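Local coordinates for Di-haem cytochrome c peroxidase family protein (Burkholderia thailandensis E264, PDB 6NX0) that carries two haem c groups, reaches an unusually stable bis-Fe(IV) state and probably acts as a peroxidase, at residues Q362-L367 with R419-N424; D325-P330 with S380-G385; R79-V84 with L355-P360. All coordinates share one frame; numbering follows the deposited sequence.

From the N terminus, contact 3 opens first. It closes a very long loop by bringing strand 81-84 and its approach onto 355-360, just after helix 348-354. Contact 2 opens inside that loop at 325-330 and closes at 380-385, so contacts 2 and 3 cross. Contact 1 starts at 362-367, after contact 3 has closed, and ends at 419-424. Contacts 1 and 3 are therefore in series, while contacts 1 and 2 cross. Contact 2 lies buried beside a haem c, and contacts 1 and 3 lie farther out. Leu367 and Asp325 join contacts 1 and 2 through a probable backbone hydrogen bond. Trp363 of contact 1 packs on Trp357 of contact 3.

Contact 1 (Q362-L367 with R419-N424); sequences QWCAYL and RAYRGN. With HEC (heme c), chain C; NO3 (nitrate ion), chain D.
CB and SG of Cys364 lie over one face of the Tyr421 ring. This is the tight part of the contact. CB of Cys364 sits 3.5 Å from CD2 of Tyr421, offset toward its CG-CD2 side. SG continues across the same face and lies 3.7 Å from the ring centroid. Its torsion puts SG anti to the carbonyl carbon (chi1 -73°), where it also forms the disulfide with Cys349 of helix 348-354. Ala420 CB lies over the other face of the ring. Asn424 ND2 donates to Cys364 O at 2.9 Å in a nearly straight bond (164°). The acceptor lies close to the plane of the amide. ND2 also bonds to Thr361 O.

The other side is loose and wet. Tyr366 CE1 comes only to 3.8 Å from Asn424 O. Two waters bridge Tyr366 OH and Asn424 O, each donating to the carbonyl. A third donates to Gln362 O at 2.9 Å and weakly to Asn424 OD1. Away from the waters, at the backbone of 420-423, a nitrate, probably from the crystallisation liquor, accepts from Gly423 N. This is a surface Cys sulfur-aromatic contact, built on a type II beta turn from Trp363 to Tyr366.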
# COMPACT_ATOMS: atom_id res chain seq x y z
N GLN A 362 13.70 7.12 -15.37
CA GLN A 362 13.83 5.68 -15.52
C GLN A 362 12.83 4.96 -14.64
O GLN A 362 12.53 3.78 -14.88
CB GLN A 362 15.24 5.21 -15.19
CG GLN A 362 15.56 5.27 -13.72
CD GLN A 362 17.03 5.00 -13.41
OE1 GLN A 362 17.76 5.89 -12.92
NE2 GLN A 362 17.47 3.78 -13.65
N TRP A 363 12.30 5.65 -13.63
CA TRP A 363 11.38 5.08 -12.65
C TRP A 363 9.93 5.42 -12.94
O TRP A 363 9.06 5.10 -12.13
CB TRP A 363 11.72 5.56 -11.24
CG TRP A 363 13.12 5.29 -10.83
CD1 TRP A 363 14.09 6.22 -10.55
CD2 TRP A 363 13.73 4.01 -10.66
NE1 TRP A 363 15.28 5.59 -10.23
CE2 TRP A 363 15.08 4.24 -10.29
CE3 TRP A 363 13.28 2.70 -10.80
CZ2 TRP A 363 15.96 3.19 -10.04
CZ3 TRP A 363 14.15 1.67 -10.56
CH2 TRP A 363 15.48 1.91 -10.19
N CYS A 364 9.62 6.08 -14.05
CA CYS A 364 8.23 6.31 -14.38
C CYS A 364 7.55 4.98 -14.65
O CYS A 364 8.12 4.08 -15.28
CB CYS A 364 8.10 7.26 -15.58
SG CYS A 364 8.48 9.01 -15.19
N ALA A 365 6.34 4.84 -14.12
CA ALA A 365 5.47 3.66 -14.13
C ALA A 365 5.83 2.68 -13.02
O ALA A 365 5.12 1.67 -12.86
CB ALA A 365 5.47 2.92 -15.48
N TYR A 366 6.83 2.95 -12.20
CA TYR A 366 7.12 2.09 -11.07
C TYR A 366 6.26 2.48 -9.87
O TYR A 366 6.05 3.66 -9.59
CB TYR A 366 8.59 2.19 -10.66
CG TYR A 366 9.54 1.40 -11.52
CD1 TYR A 366 9.77 1.72 -12.86
CD2 TYR A 366 10.24 0.33 -10.99
CE1 TYR A 366 10.66 0.96 -13.64
CE2 TYR A 366 11.13 -0.40 -11.73
CZ TYR A 366 11.34 -0.08 -13.05
OH TYR A 366 12.24 -0.85 -13.79
N LEU A 367 5.81 1.46 -9.14
CA LEU A 367 4.98 1.60 -7.96
C LEU A 367 5.45 0.60 -6.92
O LEU A 367 6.00 -0.45 -7.26
CB LEU A 367 3.50 1.38 -8.30
CG LEU A 367 2.90 2.41 -9.24
CD1 LEU A 367 1.58 1.86 -9.80
CD2 LEU A 367 2.69 3.72 -8.48
N ARG A 419 3.60 7.06 -23.97
CA ARG A 419 4.48 6.45 -24.97
C ARG A 419 5.94 6.57 -24.56
O ARG A 419 6.74 5.64 -24.78
CB ARG A 419 4.28 7.09 -26.34
CG ARG A 419 3.12 6.50 -27.11
CD ARG A 419 2.94 7.17 -28.47
NE ARG A 419 2.31 8.47 -28.33
CZ ARG A 419 2.89 9.65 -28.56
NH1 ARG A 419 2.19 10.76 -28.38
NH2 ARG A 419 4.16 9.71 -28.98
N ALA A 420 6.29 7.69 -23.92
CA ALA A 420 7.67 7.95 -23.53
C ALA A 420 8.22 6.95 -22.53
O ALA A 420 9.44 6.81 -22.43
CB ALA A 420 7.81 9.34 -22.92
N TYR A 421 7.37 6.25 -21.79
CA TYR A 421 7.83 5.37 -20.72
C TYR A 421 7.39 3.92 -20.91
O TYR A 421 7.58 3.10 -20.00
CB TYR A 421 7.35 5.88 -19.35
CG TYR A 421 7.75 7.31 -19.10
CD1 TYR A 421 9.07 7.72 -19.26
CD2 TYR A 421 6.81 8.25 -18.70
CE1 TYR A 421 9.43 9.04 -19.06
CE2 TYR A 421 7.16 9.57 -18.49
CZ TYR A 421 8.48 9.95 -18.66
OH TYR A 421 8.85 11.26 -18.43
N ARG A 422 6.82 3.58 -22.07
CA ARG A 422 6.40 2.20 -22.27
C ARG A 422 7.55 1.20 -22.14
O ARG A 422 7.34 0.08 -21.67
CB ARG A 422 5.70 2.08 -23.61
CG ARG A 422 4.43 2.94 -23.56
CD ARG A 422 3.23 2.31 -24.22
NE ARG A 422 2.14 3.28 -24.40
CZ ARG A 422 1.65 3.66 -25.58
NH1 ARG A 422 2.14 3.16 -26.71
NH2 ARG A 422 0.65 4.53 -25.63
N GLY A 423 8.77 1.58 -22.50
CA GLY A 423 9.93 0.72 -22.34
C GLY A 423 10.35 0.47 -20.90
O GLY A 423 11.17 -0.42 -20.64
N ASN A 424 9.82 1.24 -19.96
CA ASN A 424 10.12 1.04 -18.55
C ASN A 424 9.36 -0.15 -17.99
O ASN A 424 9.72 -0.66 -16.92
CB ASN A 424 9.74 2.26 -17.71
CG ASN A 424 10.69 3.44 -17.86
OD1 ASN A 424 11.70 3.41 -18.56
ND2 ASN A 424 10.33 4.53 -17.18
FE HEC C . 1.54 -8.36 -7.91
CHA HEC C . -0.26 -5.56 -7.10
CHB HEC C . -1.12 -10.34 -7.00
CHC HEC C . 3.05 -11.10 -9.31
CHD HEC C . 4.34 -6.50 -8.48
NA HEC C . -0.31 -8.02 -7.13
C1A HEC C . -0.83 -6.77 -6.84
C2A HEC C . -2.19 -6.97 -6.42
C3A HEC C . -2.39 -8.29 -6.29
C4A HEC C . -1.21 -8.98 -6.75
CMA HEC C . -3.70 -9.00 -5.96
CAA HEC C . -3.14 -5.85 -5.94
CBA HEC C . -3.00 -5.60 -4.45
CGA HEC C . -3.80 -4.44 -3.91
O1A HEC C . -3.56 -4.12 -2.71
O2A HEC C . -4.43 -3.67 -4.69
NB HEC C . 1.09 -10.32 -8.10
C1B HEC C . -0.05 -10.95 -7.59
C2B HEC C . 0.02 -12.36 -7.92
C3B HEC C . 1.14 -12.58 -8.62
C4B HEC C . 1.85 -11.31 -8.70
CMB HEC C . -1.02 -13.41 -7.46
CAB HEC C . 1.61 -13.88 -9.32
CBB HEC C . 0.58 -14.35 -10.36
NC HEC C . 3.37 -8.75 -8.66
C1C HEC C . 3.77 -9.93 -9.26
C2C HEC C . 5.10 -9.74 -9.75
C3C HEC C . 5.50 -8.50 -9.43
C4C HEC C . 4.40 -7.83 -8.77
CMC HEC C . 5.89 -10.89 -10.42
CAC HEC C . 6.92 -7.93 -9.53
CBC HEC C . 7.33 -7.90 -11.02
ND HEC C . 1.96 -6.40 -7.75
C1D HEC C . 3.20 -5.84 -8.06
C2D HEC C . 3.06 -4.41 -8.07
C3D HEC C . 1.65 -4.12 -7.74
C4D HEC C . 1.03 -5.39 -7.50
CMD HEC C . 4.13 -3.37 -8.36
CAD HEC C . 0.99 -2.73 -7.67
CBD HEC C . 0.57 -2.34 -9.07
CGD HEC C . -0.41 -1.19 -9.04
O1D HEC C . -0.91 -0.85 -7.94
O2D HEC C . -0.81 -0.74 -10.16
N NO3 D . 10.60 4.27 -23.30
O1 NO3 D . 11.52 4.91 -23.90
O2 NO3 D . 9.53 4.01 -23.88
O3 NO3 D . 10.75 3.95 -22.10
O HOH W 1 13.70 2.00 -16.88
O HOH W 2 12.46 -0.46 -16.38
O HOH W 3 10.50 -2.90 -15.25

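Contact 2 (D325-P330 with S380-G385); sequences DAIAVP and SFMHNG. With HEC (heme c), chain C.
Met382, His383 and Asn384 meet Val329 and Pro330 beside the propionates of a haem c. The site belongs to the second haem, whose iron has His305 and Tyr397 as axial ligands. Residues Met382 to Gly385 form a type I beta turn whose first two residues bind the propionates.

Ser380 leads in, with OG bonded to Arg145 O. Phe381 follows and passes the propionate oxygen O2A with its CA. Met382 N donates to the same O2A at 2.7 Å. The Met382 side chain then bends at chi2 (-63°), which turns SD toward the haem rim. SD lies 3.5 Å from the haem carbon CHA. It also meets Val329 CG1 at 3.7 Å, so the sulfur lies between the valine methyl and the porphyrin rim. CE goes on to C2A of the haem and makes a looser contact with Ile327 CD1. Ile327 in turn packs on Tyr397.

His383 grips the other propionate twice. Its N donates to O1D, and its ND1 donates to O2D at 2.6 Å. The two bonds take one oxygen each and should hold the carboxylate against rotation. Val329 CG2 lies 3.8 Å from His383 CE1 and 3.4 Å from O2D of the haem. Val329 CG2 thus touches both the imidazole and the carboxylate.

Asn384 comes last among the touching residues. Its CB sits over the centre of one face of the His383 ring. OD1 accepts from Val386 N, so both ends of the amide are used. ND2 donates to Pro330 O at 2.8 Å, with a bent N-H...O angle of 142° and the oxygen 12° out of the amide plane.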
# COMPACT_ATOMS: atom_id res chain seq x y z
N ASP A 325 8.13 -1.96 -8.89
CA ASP A 325 8.12 -2.47 -10.24
C ASP A 325 7.00 -1.84 -11.05
O ASP A 325 6.16 -1.11 -10.52
CB ASP A 325 8.03 -4.00 -10.25
CG ASP A 325 9.00 -4.62 -11.24
OD1 ASP A 325 9.07 -4.16 -12.41
OD2 ASP A 325 9.75 -5.53 -10.82
N ALA A 326 7.03 -2.10 -12.35
CA ALA A 326 6.18 -1.44 -13.33
C ALA A 326 5.41 -2.53 -14.06
O ALA A 326 5.91 -3.10 -15.04
CB ALA A 326 7.02 -0.60 -14.29
N ILE A 327 4.19 -2.82 -13.60
CA ILE A 327 3.39 -3.87 -14.24
C ILE A 327 2.29 -3.30 -15.14
O ILE A 327 1.62 -4.08 -15.85
CB ILE A 327 2.80 -4.86 -13.22
CG1 ILE A 327 1.71 -4.24 -12.33
CG2 ILE A 327 3.91 -5.46 -12.34
CD1 ILE A 327 0.92 -5.27 -11.50
N ALA A 328 2.09 -1.97 -15.15
CA ALA A 328 1.24 -1.29 -16.13
C ALA A 328 -0.20 -1.80 -16.12
O ALA A 328 -0.76 -2.19 -17.14
CB ALA A 328 1.84 -1.42 -17.53
N VAL A 329 -0.84 -1.75 -14.96
CA VAL A 329 -2.26 -2.12 -14.93
C VAL A 329 -3.08 -1.16 -15.79
O VAL A 329 -2.65 -0.02 -16.08
CB VAL A 329 -2.82 -2.18 -13.49
CG1 VAL A 329 -2.03 -3.15 -12.65
CG2 VAL A 329 -2.90 -0.80 -12.88
N PRO A 330 -4.26 -1.58 -16.25
CA PRO A 330 -5.04 -0.75 -17.17
C PRO A 330 -5.46 0.58 -16.56
O PRO A 330 -5.65 0.70 -15.35
CB PRO A 330 -6.26 -1.62 -17.48
CG PRO A 330 -5.79 -3.03 -17.21
CD PRO A 330 -4.87 -2.90 -16.04
N SER A 380 -11.75 -2.74 -4.26
CA SER A 380 -11.10 -2.49 -5.54
C SER A 380 -9.61 -2.69 -5.34
O SER A 380 -9.10 -2.67 -4.22
CB SER A 380 -11.43 -1.10 -6.09
OG SER A 380 -10.90 -0.10 -5.25
N PHE A 381 -8.92 -2.88 -6.47
CA PHE A 381 -7.56 -3.39 -6.48
C PHE A 381 -6.66 -2.55 -7.38
O PHE A 381 -7.11 -1.97 -8.37
CB PHE A 381 -7.50 -4.87 -6.93
CG PHE A 381 -8.36 -5.76 -6.09
CD1 PHE A 381 -7.86 -6.36 -4.94
CD2 PHE A 381 -9.69 -5.93 -6.40
CE1 PHE A 381 -8.68 -7.14 -4.14
CE2 PHE A 381 -10.50 -6.69 -5.61
CZ PHE A 381 -10.01 -7.28 -4.47
N MET A 382 -5.38 -2.57 -7.02
CA MET A 382 -4.30 -1.79 -7.65
C MET A 382 -4.38 -0.31 -7.28
O MET A 382 -5.38 0.17 -6.72
CB MET A 382 -4.31 -1.97 -9.18
CG MET A 382 -4.23 -3.40 -9.66
SD MET A 382 -2.69 -4.18 -9.17
CE MET A 382 -2.85 -5.82 -9.89
N HIS A 383 -3.30 0.41 -7.58
CA HIS A 383 -3.13 1.80 -7.14
C HIS A 383 -4.23 2.71 -7.65
O HIS A 383 -4.46 3.77 -7.05
CB HIS A 383 -1.76 2.35 -7.62
CG HIS A 383 -1.71 2.71 -9.07
ND1 HIS A 383 -1.63 1.77 -10.07
CD2 HIS A 383 -1.72 3.92 -9.69
CE1 HIS A 383 -1.62 2.38 -11.24
NE2 HIS A 383 -1.68 3.68 -11.04
N ASN A 384 -4.88 2.35 -8.75
CA ASN A 384 -5.91 3.16 -9.37
C ASN A 384 -7.30 2.56 -9.22
O ASN A 384 -8.25 3.09 -9.81
CB ASN A 384 -5.61 3.37 -10.84
CG ASN A 384 -5.56 2.07 -11.62
OD1 ASN A 384 -5.71 1.00 -11.06
ND2 ASN A 384 -5.36 2.17 -12.93
N GLY A 385 -7.44 1.49 -8.43
CA GLY A 385 -8.75 0.90 -8.21
C GLY A 385 -9.38 0.27 -9.43
O GLY A 385 -10.60 0.07 -9.47
FE HEC C . 1.54 -8.36 -7.91
CHA HEC C . -0.26 -5.56 -7.10
CHB HEC C . -1.12 -10.34 -7.00
CHC HEC C . 3.05 -11.10 -9.31
CHD HEC C . 4.34 -6.50 -8.48
NA HEC C . -0.31 -8.02 -7.13
C1A HEC C . -0.83 -6.77 -6.84
C2A HEC C . -2.19 -6.97 -6.42
C3A HEC C . -2.39 -8.29 -6.29
C4A HEC C . -1.21 -8.98 -6.75
CMA HEC C . -3.70 -9.00 -5.96
CAA HEC C . -3.14 -5.85 -5.94
CBA HEC C . -3.00 -5.60 -4.45
CGA HEC C . -3.80 -4.44 -3.91
O1A HEC C . -3.56 -4.12 -2.71
O2A HEC C . -4.43 -3.67 -4.69
NB HEC C . 1.09 -10.32 -8.10
C1B HEC C . -0.05 -10.95 -7.59
C2B HEC C . 0.02 -12.36 -7.92
C3B HEC C . 1.14 -12.58 -8.62
C4B HEC C . 1.85 -11.31 -8.70
CMB HEC C . -1.02 -13.41 -7.46
CAB HEC C . 1.61 -13.88 -9.32
CBB HEC C . 0.58 -14.35 -10.36
NC HEC C . 3.37 -8.75 -8.66
C1C HEC C . 3.77 -9.93 -9.26
C2C HEC C . 5.10 -9.74 -9.75
C3C HEC C . 5.50 -8.50 -9.43
C4C HEC C . 4.40 -7.83 -8.77
CMC HEC C . 5.89 -10.89 -10.42
CAC HEC C . 6.92 -7.93 -9.53
CBC HEC C . 7.33 -7.90 -11.02
ND HEC C . 1.96 -6.40 -7.75
C1D HEC C . 3.20 -5.84 -8.06
C2D HEC C . 3.06 -4.41 -8.07
C3D HEC C . 1.65 -4.12 -7.74
C4D HEC C . 1.03 -5.39 -7.50
CMD HEC C . 4.13 -3.37 -8.36
CAD HEC C . 0.99 -2.73 -7.67
CBD HEC C . 0.57 -2.34 -9.07
CGD HEC C . -0.41 -1.19 -9.04
O1D HEC C . -0.91 -0.85 -7.94
O2D HEC C . -0.81 -0.74 -10.16

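Contact 3 (R79-V84 with L355-P360); sequences RGTPQV and LRWPEP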
# COMPACT_ATOMS: atom_id res chain seq x y z
N ARG A 79 19.29 13.82 -2.62
CA ARG A 79 19.16 14.47 -1.31
C ARG A 79 19.04 13.42 -0.20
O ARG A 79 18.00 13.34 0.46
CB ARG A 79 17.92 15.37 -1.21
CG ARG A 79 17.63 16.38 -2.33
CD ARG A 79 16.33 17.10 -1.97
NE ARG A 79 15.74 17.89 -3.06
CZ ARG A 79 16.18 19.08 -3.43
NH1 ARG A 79 17.23 19.62 -2.83
NH2 ARG A 79 15.57 19.73 -4.42
N GLY A 80 20.06 12.60 -0.01
CA GLY A 80 20.17 11.88 1.24
C GLY A 80 19.43 10.56 1.34
O GLY A 80 19.06 10.17 2.45
N THR A 81 19.23 9.85 0.24
CA THR A 81 18.68 8.50 0.33
C THR A 81 19.82 7.50 0.52
O THR A 81 20.67 7.38 -0.37
CB THR A 81 17.88 8.16 -0.91
OG1 THR A 81 16.80 9.10 -1.03
CG2 THR A 81 17.31 6.72 -0.82
N PRO A 82 19.87 6.77 1.63
CA PRO A 82 21.02 5.89 1.86
C PRO A 82 20.98 4.64 1.00
O PRO A 82 19.92 4.03 0.80
CB PRO A 82 20.91 5.55 3.36
CG PRO A 82 19.47 5.66 3.67
CD PRO A 82 18.92 6.75 2.76
N GLN A 83 22.14 4.27 0.47
CA GLN A 83 22.34 2.95 -0.08
C GLN A 83 22.97 2.09 1.02
O GLN A 83 23.90 2.54 1.69
CB GLN A 83 23.23 2.97 -1.32
CG GLN A 83 23.43 1.58 -1.91
CD GLN A 83 24.32 1.58 -3.13
OE1 GLN A 83 24.61 2.64 -3.70
NE2 GLN A 83 24.75 0.40 -3.55
N VAL A 84 22.42 0.90 1.22
CA VAL A 84 22.88 0.06 2.32
C VAL A 84 23.47 -1.22 1.77
O VAL A 84 23.21 -1.64 0.63
CB VAL A 84 21.75 -0.27 3.32
CG1 VAL A 84 21.33 0.99 4.06
CG2 VAL A 84 20.57 -0.90 2.59
N LEU A 355 13.71 13.95 -4.91
CA LEU A 355 14.84 13.55 -4.10
C LEU A 355 16.16 13.66 -4.86
O LEU A 355 17.20 13.24 -4.35
CB LEU A 355 14.64 12.12 -3.59
CG LEU A 355 13.37 11.88 -2.76
CD1 LEU A 355 13.25 10.42 -2.38
CD2 LEU A 355 13.33 12.75 -1.53
N ARG A 356 16.12 14.20 -6.09
CA ARG A 356 17.29 14.33 -6.95
C ARG A 356 18.02 13.01 -7.17
O ARG A 356 19.23 12.97 -7.34
CB ARG A 356 18.24 15.40 -6.39
CG ARG A 356 17.65 16.80 -6.48
CD ARG A 356 18.60 17.91 -6.01
NE ARG A 356 19.85 18.00 -6.79
CZ ARG A 356 20.03 18.78 -7.86
NH1 ARG A 356 19.04 19.52 -8.34
NH2 ARG A 356 21.21 18.80 -8.48
N TRP A 357 17.28 11.90 -7.23
CA TRP A 357 17.87 10.66 -7.66
C TRP A 357 18.33 10.79 -9.11
O TRP A 357 17.66 11.45 -9.91
CB TRP A 357 16.87 9.52 -7.57
CG TRP A 357 16.44 9.13 -6.20
CD1 TRP A 357 16.88 9.64 -5.02
CD2 TRP A 357 15.49 8.12 -5.89
NE1 TRP A 357 16.25 9.00 -3.97
CE2 TRP A 357 15.39 8.06 -4.49
CE3 TRP A 357 14.71 7.25 -6.66
CZ2 TRP A 357 14.54 7.18 -3.84
CZ3 TRP A 357 13.87 6.37 -6.01
CH2 TRP A 357 13.80 6.34 -4.62
N PRO A 358 19.41 10.11 -9.49
CA PRO A 358 19.89 10.24 -10.87
C PRO A 358 18.90 9.67 -11.89
O PRO A 358 18.29 8.63 -11.68
CB PRO A 358 21.21 9.44 -10.86
CG PRO A 358 21.09 8.52 -9.71
CD PRO A 358 20.27 9.24 -8.67
N GLU A 359 18.75 10.39 -13.00
CA GLU A 359 17.92 9.95 -14.11
C GLU A 359 16.53 9.50 -13.63
O GLU A 359 16.13 8.35 -13.85
CB GLU A 359 18.62 8.84 -14.88
CG GLU A 359 19.82 9.37 -15.61
CD GLU A 359 19.42 10.45 -16.59
OE1 GLU A 359 18.25 10.44 -17.02
OE2 GLU A 359 20.26 11.30 -16.89
N PRO A 360 15.76 10.41 -13.04
CA PRO A 360 14.54 9.98 -12.35
C PRO A 360 13.49 9.38 -13.25
O PRO A 360 12.67 8.59 -12.76
CB PRO A 360 14.05 11.28 -11.69
CG PRO A 360 14.75 12.40 -12.44
CD PRO A 360 16.05 11.84 -12.88
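Arg79 lies against Leu355 and Arg356 where helix 348-354 ends. Its backbone N donates to Leu355 O at 2.8 Å. CB and CG pass the same oxygen. CB is 3.9 Å from Leu355 O, and CG is 3.8 Å from it. The chain stays extended from CG to NE. NE donates to Lys354 O, which is its main polar partner. CZ has Arg356 CD over the centre of one face of the guanidinium, 3.7 Å away. NH1 and NH2 straddle the same CD at about equal distance. The two guanidinium planes are turned 57° apart. NH1 of Arg79 and NE of Arg356 stay 5.0 Å apart, so the like charges do not touch. It is the aliphatic CD of Arg356 that packs on this face.

The helix closes here in a Schellman motif, with Arg356 as the C-prime residue at positive phi. Trp357 N bonds back to Ala352 O, and Arg356 N to Ala353 O. Carbonyls gathered at this helix end would probably favour the nearby positive charge of Arg79.

Farther in, Trp357 NE1 donates to Thr81 OG1 at 3.0 Å. The bond is nearly straight (166°), and OG1 lies close to the indole plane. Thr81 has OG1 anti to its carbonyl carbon (chi1 -60°), which presents the oxygen at the edge of the indole. This joins strand 81-84 of the N-terminal sheet to the loop after the helix. The strand also bonds to Phe174 of strand 173-175 through its backbone. Phe174 meets the Trp357 ring edge-to-face. Leu355 CD1 lies 4.0 Å from Thr81 OG1.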